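Local coordinates for RNA-dependent RNA Polymerase (Bombyx mori cytoplasmic polyhedrosis virus, PDB 6TZ0), which synthesises viral RNA on an RNA template, making plus strands in transcription and complementary minus strands in genome replication, at residues I202-V213 with M231-Y242. Numbering follows the deposited sequence.
Sequences ILPTFVYTCCQV and MNHFLHCAKDSY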
ATOM      1  N   ILE A 202     -21.834  21.942   8.246  1.00 43.45           N
ATOM      2  CA  ILE A 202     -20.672  21.926   7.356  1.00 43.45           C
ATOM      3  C   ILE A 202     -19.870  23.214   7.446  1.00 43.45           C
ATOM      4  O   ILE A 202     -18.835  23.355   6.781  1.00 43.45           O
ATOM      5  CB  ILE A 202     -21.209  21.617   5.942  1.00 43.45           C
ATOM      6  CG1 ILE A 202     -20.112  21.093   5.007  1.00 43.45           C
ATOM      7  CG2 ILE A 202     -21.867  22.853   5.362  1.00 43.45           C
ATOM      8  CD1 ILE A 202     -19.442  19.830   5.480  1.00 43.45           C
ATOM      9  N   LEU A 203     -20.296  24.142   8.292  1.00 42.90           N
ATOM     10  CA  LEU A 203     -19.671  25.458   8.369  1.00 42.90           C
ATOM     11  C   LEU A 203     -18.216  25.489   8.860  1.00 42.90           C
ATOM     12  O   LEU A 203     -17.486  26.395   8.424  1.00 42.90           O
ATOM     13  CB  LEU A 203     -20.593  26.351   9.213  1.00 42.90           C
ATOM     14  CG  LEU A 203     -20.559  27.879   9.220  1.00 42.90           C
ATOM     15  CD1 LEU A 203     -19.562  28.435  10.190  1.00 42.90           C
ATOM     16  CD2 LEU A 203     -20.287  28.400   7.822  1.00 42.90           C
ATOM     17  N   PRO A 204     -17.718  24.587   9.732  1.00 43.52           N
ATOM     18  CA  PRO A 204     -16.267  24.634  10.022  1.00 43.52           C
ATOM     19  C   PRO A 204     -15.337  24.203   8.894  1.00 43.52           C
ATOM     20  O   PRO A 204     -14.118  24.339   9.045  1.00 43.52           O
ATOM     21  CB  PRO A 204     -16.127  23.713  11.239  1.00 43.52           C
ATOM     22  CG  PRO A 204     -17.395  23.804  11.900  1.00 43.52           C
ATOM     23  CD  PRO A 204     -18.414  23.882  10.828  1.00 43.52           C
ATOM     24  N   THR A 205     -15.846  23.675   7.780  1.00 43.23           N
ATOM     25  CA  THR A 205     -14.960  23.374   6.658  1.00 43.23           C
ATOM     26  C   THR A 205     -14.743  24.601   5.783  1.00 43.23           C
ATOM     27  O   THR A 205     -13.797  24.655   4.986  1.00 43.23           O
ATOM     28  CB  THR A 205     -15.522  22.226   5.826  1.00 43.23           C
ATOM     29  OG1 THR A 205     -16.806  22.594   5.314  1.00 43.23           O
ATOM     30  CG2 THR A 205     -15.658  20.979   6.670  1.00 43.23           C
ATOM     31  N   PHE A 206     -15.601  25.608   5.921  1.00 41.37           N
ATOM     32  CA  PHE A 206     -15.479  26.773   5.062  1.00 41.37           C
ATOM     33  C   PHE A 206     -14.389  27.722   5.502  1.00 41.37           C
ATOM     34  O   PHE A 206     -13.990  28.578   4.713  1.00 41.37           O
ATOM     35  CB  PHE A 206     -16.805  27.494   4.963  1.00 41.37           C
ATOM     36  CG  PHE A 206     -17.753  26.790   4.098  1.00 41.37           C
ATOM     37  CD1 PHE A 206     -17.640  26.899   2.725  1.00 41.37           C
ATOM     38  CD2 PHE A 206     -18.710  25.964   4.634  1.00 41.37           C
ATOM     39  CE1 PHE A 206     -18.488  26.223   1.908  1.00 41.37           C
ATOM     40  CE2 PHE A 206     -19.563  25.287   3.819  1.00 41.37           C
ATOM     41  CZ  PHE A 206     -19.446  25.419   2.457  1.00 41.37           C
ATOM     42  N   VAL A 207     -13.872  27.567   6.718  1.00 42.27           N
ATOM     43  CA  VAL A 207     -12.640  28.254   7.081  1.00 42.27           C
ATOM     44  C   VAL A 207     -11.500  27.765   6.200  1.00 42.27           C
ATOM     45  O   VAL A 207     -10.736  28.563   5.641  1.00 42.27           O
ATOM     46  CB  VAL A 207     -12.344  28.043   8.575  1.00 42.27           C
ATOM     47  CG1 VAL A 207     -11.058  28.743   8.976  1.00 42.27           C
ATOM     48  CG2 VAL A 207     -13.502  28.530   9.404  1.00 42.27           C
ATOM     49  N   TYR A 208     -11.419  26.447   6.003  1.00 42.28           N
ATOM     50  CA  TYR A 208     -10.395  25.875   5.142  1.00 42.28           C
ATOM     51  C   TYR A 208     -10.663  26.189   3.678  1.00 42.28           C
ATOM     52  O   TYR A 208      -9.719  26.370   2.899  1.00 42.28           O
ATOM     53  CB  TYR A 208     -10.322  24.367   5.351  1.00 42.28           C
ATOM     54  CG  TYR A 208     -10.069  23.937   6.776  1.00 42.28           C
ATOM     55  CD1 TYR A 208      -8.866  24.225   7.399  1.00 42.28           C
ATOM     56  CD2 TYR A 208     -10.999  23.174   7.466  1.00 42.28           C
ATOM     57  CE1 TYR A 208      -8.623  23.826   8.692  1.00 42.28           C
ATOM     58  CE2 TYR A 208     -10.757  22.758   8.759  1.00 42.28           C
ATOM     59  CZ  TYR A 208      -9.566  23.086   9.365  1.00 42.28           C
ATOM     60  OH  TYR A 208      -9.304  22.679  10.649  1.00 42.28           O
ATOM     61  N   THR A 209     -11.938  26.263   3.295  1.00 39.85           N
ATOM     62  CA  THR A 209     -12.298  26.655   1.934  1.00 39.85           C
ATOM     63  C   THR A 209     -11.876  28.093   1.636  1.00 39.85           C
ATOM     64  O   THR A 209     -11.321  28.374   0.566  1.00 39.85           O
ATOM     65  CB  THR A 209     -13.802  26.486   1.730  1.00 39.85           C
ATOM     66  OG1 THR A 209     -14.173  25.139   2.042  1.00 39.85           O
ATOM     67  CG2 THR A 209     -14.191  26.780   0.300  1.00 39.85           C
ATOM     68  N   CYS A 210     -12.124  29.013   2.576  1.00 40.44           N
ATOM     69  CA  CYS A 210     -11.659  30.388   2.438  1.00 40.44           C
ATOM     70  C   CYS A 210     -10.140  30.479   2.437  1.00 40.44           C
ATOM     71  O   CYS A 210      -9.580  31.317   1.720  1.00 40.44           O
ATOM     72  CB  CYS A 210     -12.232  31.259   3.557  1.00 40.44           C
ATOM     73  SG  CYS A 210     -13.998  31.586   3.461  1.00 40.44           S
ATOM     74  N   CYS A 211      -9.463  29.624   3.214  1.00 40.17           N
ATOM     75  CA  CYS A 211      -8.002  29.579   3.172  1.00 40.17           C
ATOM     76  C   CYS A 211      -7.491  29.138   1.804  1.00 40.17           C
ATOM     77  O   CYS A 211      -6.513  29.695   1.292  1.00 40.17           O
ATOM     78  CB  CYS A 211      -7.461  28.655   4.261  1.00 40.17           C
ATOM     79  SG  CYS A 211      -7.576  29.284   5.939  1.00 40.17           S
ATOM     80  N   GLN A 212      -8.167  28.177   1.175  1.00 39.23           N
ATOM     81  CA  GLN A 212      -7.739  27.732  -0.148  1.00 39.23           C
ATOM     82  C   GLN A 212      -8.027  28.779  -1.220  1.00 39.23           C
ATOM     83  O   GLN A 212      -7.226  28.961  -2.145  1.00 39.23           O
ATOM     84  CB  GLN A 212      -8.411  26.409  -0.503  1.00 39.23           C
ATOM     85  CG  GLN A 212      -7.888  25.799  -1.781  1.00 39.23           C
ATOM     86  CD  GLN A 212      -6.438  25.390  -1.663  1.00 39.23           C
ATOM     87  OE1 GLN A 212      -6.019  24.840  -0.648  1.00 39.23           O
ATOM     88  NE2 GLN A 212      -5.661  25.663  -2.699  1.00 39.23           N
ATOM     89  N   VAL A 213      -9.156  29.481  -1.116  1.00 35.71           N
ATOM     90  CA  VAL A 213      -9.465  30.514  -2.103  1.00 35.71           C
ATOM     91  C   VAL A 213      -8.505  31.693  -1.963  1.00 35.71           C
ATOM     92  O   VAL A 213      -8.042  32.259  -2.962  1.00 35.71           O
ATOM     93  CB  VAL A 213     -10.945  30.929  -1.991  1.00 35.71           C
ATOM     94  CG1 VAL A 213     -11.260  32.117  -2.868  1.00 35.71           C
ATOM     95  CG2 VAL A 213     -11.819  29.777  -2.413  1.00 35.71           C
ATOM     96  N   MET A 231     -16.464  31.013  -4.567  1.00 36.39           N
ATOM     97  CA  MET A 231     -17.166  30.885  -3.289  1.00 36.39           C
ATOM     98  C   MET A 231     -18.667  30.688  -3.476  1.00 36.39           C
ATOM     99  O   MET A 231     -19.297  29.949  -2.705  1.00 36.39           O
ATOM    100  CB  MET A 231     -16.891  32.101  -2.411  1.00 36.39           C
ATOM    101  CG  MET A 231     -15.473  32.183  -1.892  1.00 36.39           C
ATOM    102  SD  MET A 231     -15.022  30.742  -0.915  1.00 36.39           S
ATOM    103  CE  MET A 231     -16.106  30.914   0.493  1.00 36.39           C
ATOM    104  N   ASN A 232     -19.254  31.323  -4.499  1.00 36.83           N
ATOM    105  CA  ASN A 232     -20.666  31.092  -4.793  1.00 36.83           C
ATOM    106  C   ASN A 232     -20.908  29.652  -5.222  1.00 36.83           C
ATOM    107  O   ASN A 232     -21.905  29.040  -4.819  1.00 36.83           O
ATOM    108  CB  ASN A 232     -21.158  32.037  -5.887  1.00 36.83           C
ATOM    109  CG  ASN A 232     -21.186  33.477  -5.453  1.00 36.83           C
ATOM    110  OD1 ASN A 232     -21.435  33.783  -4.294  1.00 36.83           O
ATOM    111  ND2 ASN A 232     -20.980  34.377  -6.399  1.00 36.83           N
ATOM    112  N   HIS A 233     -19.989  29.084  -6.011  1.00 37.39           N
ATOM    113  CA  HIS A 233     -20.143  27.692  -6.421  1.00 37.39           C
ATOM    114  C   HIS A 233     -19.961  26.730  -5.247  1.00 37.39           C
ATOM    115  O   HIS A 233     -20.657  25.711  -5.168  1.00 37.39           O
ATOM    116  CB  HIS A 233     -19.169  27.367  -7.553  1.00 37.39           C
ATOM    117  CG  HIS A 233     -19.272  25.960  -8.055  1.00 37.39           C
ATOM    118  ND1 HIS A 233     -20.397  25.479  -8.691  1.00 37.39           N
ATOM    119  CD2 HIS A 233     -18.380  24.942  -8.048  1.00 37.39           C
ATOM    120  CE1 HIS A 233     -20.204  24.218  -9.028  1.00 37.39           C
ATOM    121  NE2 HIS A 233     -18.985  23.870  -8.656  1.00 37.39           N
ATOM    122  N   PHE A 234     -19.047  27.034  -4.321  1.00 38.71           N
ATOM    123  CA  PHE A 234     -18.870  26.140  -3.178  1.00 38.71           C
ATOM    124  C   PHE A 234     -20.079  26.173  -2.248  1.00 38.71           C
ATOM    125  O   PHE A 234     -20.505  25.128  -1.742  1.00 38.71           O
ATOM    126  CB  PHE A 234     -17.602  26.466  -2.387  1.00 38.71           C
ATOM    127  CG  PHE A 234     -16.322  26.124  -3.096  1.00 38.71           C
ATOM    128  CD1 PHE A 234     -16.063  24.825  -3.496  1.00 38.71           C
ATOM    129  CD2 PHE A 234     -15.318  27.064  -3.234  1.00 38.71           C
ATOM    130  CE1 PHE A 234     -14.875  24.500  -4.121  1.00 38.71           C
ATOM    131  CE2 PHE A 234     -14.124  26.743  -3.852  1.00 38.71           C
ATOM    132  CZ  PHE A 234     -13.903  25.459  -4.291  1.00 38.71           C
ATOM    133  N   LEU A 235     -20.671  27.354  -2.036  1.00 38.89           N
ATOM    134  CA  LEU A 235     -21.887  27.416  -1.226  1.00 38.89           C
ATOM    135  C   LEU A 235     -23.078  26.768  -1.930  1.00 38.89           C
ATOM    136  O   LEU A 235     -23.936  26.163  -1.266  1.00 38.89           O
ATOM    137  CB  LEU A 235     -22.179  28.867  -0.862  1.00 38.89           C
ATOM    138  CG  LEU A 235     -21.097  29.451   0.047  1.00 38.89           C
ATOM    139  CD1 LEU A 235     -21.281  30.932   0.237  1.00 38.89           C
ATOM    140  CD2 LEU A 235     -21.074  28.735   1.383  1.00 38.89           C
ATOM    141  N   HIS A 236     -23.130  26.849  -3.266  1.00 40.92           N
ATOM    142  CA  HIS A 236     -24.158  26.125  -4.008  1.00 40.92           C
ATOM    143  C   HIS A 236     -24.007  24.618  -3.859  1.00 40.92           C
ATOM    144  O   HIS A 236     -25.002  23.892  -3.781  1.00 40.92           O
ATOM    145  CB  HIS A 236     -24.118  26.493  -5.486  1.00 40.92           C
ATOM    146  CG  HIS A 236     -25.050  25.674  -6.318  1.00 40.92           C
ATOM    147  ND1 HIS A 236     -26.412  25.878  -6.327  1.00 40.92           N
ATOM    148  CD2 HIS A 236     -24.822  24.616  -7.131  1.00 40.92           C
ATOM    149  CE1 HIS A 236     -26.981  24.998  -7.129  1.00 40.92           C
ATOM    150  NE2 HIS A 236     -26.038  24.223  -7.632  1.00 40.92           N
ATOM    151  N   CYS A 237     -22.771  24.125  -3.844  1.00 42.42           N
ATOM    152  CA  CYS A 237     -22.578  22.695  -3.638  1.00 42.42           C
ATOM    153  C   CYS A 237     -22.890  22.295  -2.206  1.00 42.42           C
ATOM    154  O   CYS A 237     -23.324  21.167  -1.958  1.00 42.42           O
ATOM    155  CB  CYS A 237     -21.154  22.292  -4.008  1.00 42.42           C
ATOM    156  SG  CYS A 237     -20.783  22.472  -5.759  1.00 42.42           S
ATOM    157  N   ALA A 238     -22.699  23.208  -1.259  1.00 42.03           N
ATOM    158  CA  ALA A 238     -23.024  22.947   0.137  1.00 42.03           C
ATOM    159  C   ALA A 238     -24.494  23.148   0.469  1.00 42.03           C
ATOM    160  O   ALA A 238     -24.866  22.961   1.631  1.00 42.03           O
ATOM    161  CB  ALA A 238     -22.200  23.847   1.041  1.00 42.03           C
ATOM    162  N   LYS A 239     -25.311  23.556  -0.506  1.00 44.40           N
ATOM    163  CA  LYS A 239     -26.744  23.756  -0.285  1.00 44.40           C
ATOM    164  C   LYS A 239     -27.452  22.491   0.209  1.00 44.40           C
ATOM    165  O   LYS A 239     -28.363  22.570   1.038  1.00 44.40           O
ATOM    166  CB  LYS A 239     -27.378  24.263  -1.578  1.00 44.40           C
ATOM    167  CG  LYS A 239     -28.816  24.669  -1.478  1.00 44.40           C
ATOM    168  CD  LYS A 239     -29.321  25.158  -2.819  1.00 44.40           C
ATOM    169  CE  LYS A 239     -28.732  26.515  -3.141  1.00 44.40           C
ATOM    170  NZ  LYS A 239     -29.303  27.088  -4.386  1.00 44.40           N
ATOM    171  N   ASP A 240     -27.052  21.317  -0.278  1.00 44.66           N
ATOM    172  CA  ASP A 240     -27.606  20.061   0.225  1.00 44.66           C
ATOM    173  C   ASP A 240     -26.551  19.201   0.907  1.00 44.66           C
ATOM    174  O   ASP A 240     -26.693  18.867   2.085  1.00 44.66           O
ATOM    175  CB  ASP A 240     -28.261  19.288  -0.927  1.00 44.66           C
ATOM    176  CG  ASP A 240     -29.085  18.095  -0.462  1.00 44.66           C
ATOM    177  OD1 ASP A 240     -29.247  17.870   0.753  1.00 44.66           O
ATOM    178  OD2 ASP A 240     -29.575  17.357  -1.338  1.00 44.66           O
ATOM    179  N   SER A 241     -25.499  18.824   0.193  1.00 43.55           N
ATOM    180  CA  SER A 241     -24.425  18.018   0.754  1.00 43.55           C
ATOM    181  C   SER A 241     -23.171  18.384  -0.011  1.00 43.55           C
ATOM    182  O   SER A 241     -23.116  18.197  -1.228  1.00 43.55           O
ATOM    183  CB  SER A 241     -24.720  16.528   0.639  1.00 43.55           C
ATOM    184  OG  SER A 241     -23.655  15.765   1.173  1.00 43.55           O
ATOM    185  N   TYR A 242     -22.177  18.905   0.703  1.00 42.09           N
ATOM    186  CA  TYR A 242     -21.077  19.606   0.054  1.00 42.09           C
ATOM    187  C   TYR A 242     -20.134  18.644  -0.658  1.00 42.09           C
ATOM    188  O   TYR A 242     -19.812  18.842  -1.837  1.00 42.09           O
ATOM    189  CB  TYR A 242     -20.359  20.450   1.104  1.00 42.09           C
ATOM    190  CG  TYR A 242     -19.172  21.240   0.638  1.00 42.09           C
ATOM    191  CD1 TYR A 242     -19.296  22.184  -0.366  1.00 42.09           C
ATOM    192  CD2 TYR A 242     -17.955  21.129   1.287  1.00 42.09           C
ATOM    193  CE1 TYR A 242     -18.217  22.933  -0.773  1.00 42.09           C
ATOM    194  CE2 TYR A 242     -16.873  21.879   0.897  1.00 42.09           C
ATOM    195  CZ  TYR A 242     -17.011  22.783  -0.130  1.00 42.09           C
ATOM    196  OH  TYR A 242     -15.935  23.533  -0.525  1.00 42.09           O
TER
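The ring of Phe-206 carries Leu-235 CD2 over one face in a CH-pi contact, 4.1 Å from the ring centroid, while Ala-238 CB meets the ring edge near its plane. The ring is also turned obliquely to that of Tyr-242, the planes at 44°, and its CZ stands above the centre of one tyrosine face. Phe-206 lies at the open end of an antiparallel helical hairpin in the N-terminal region of the polymerase, helices 206-218 and 224-237, whose short segments have axes 11.5 Å apart at closest approach; Tyr-242, at the start of the next helix (242-248), packs against it there. Such spacing suits large side chains: Phe-206 spans the gap, and Ala-238, with only a methyl, leaves room for the ring edge; Phe-206 CZ lies 3.5 Å from Ala-238 CB. Phe-175 of helix 166-175 also packs on Phe-206.

Toward the connection between the helices, the Phe-234 ring receives Thr-209 CG2 off-centre, and Val-213 CG2 reaches its CE2 obliquely. Flexible Met-231 is bent at chi2 (-59°) and chi3 (-66°), which folds its thioether back across the interface; SD lies 3.7 Å from Val-213 CG2, and CE reaches Cys-210 SG.

Thr-209 is amphipathic in use: its methyl serves the apolar layer, whereas its hydroxyl, like that of Tyr-242, hydrogen-bonds to the carboxylate of Asp-341, which satisfies both polar groups in the buried interface. The two hydroxyl oxygens, Thr-209 OG1 and Tyr-242 OH, lie 3.5 Å apart.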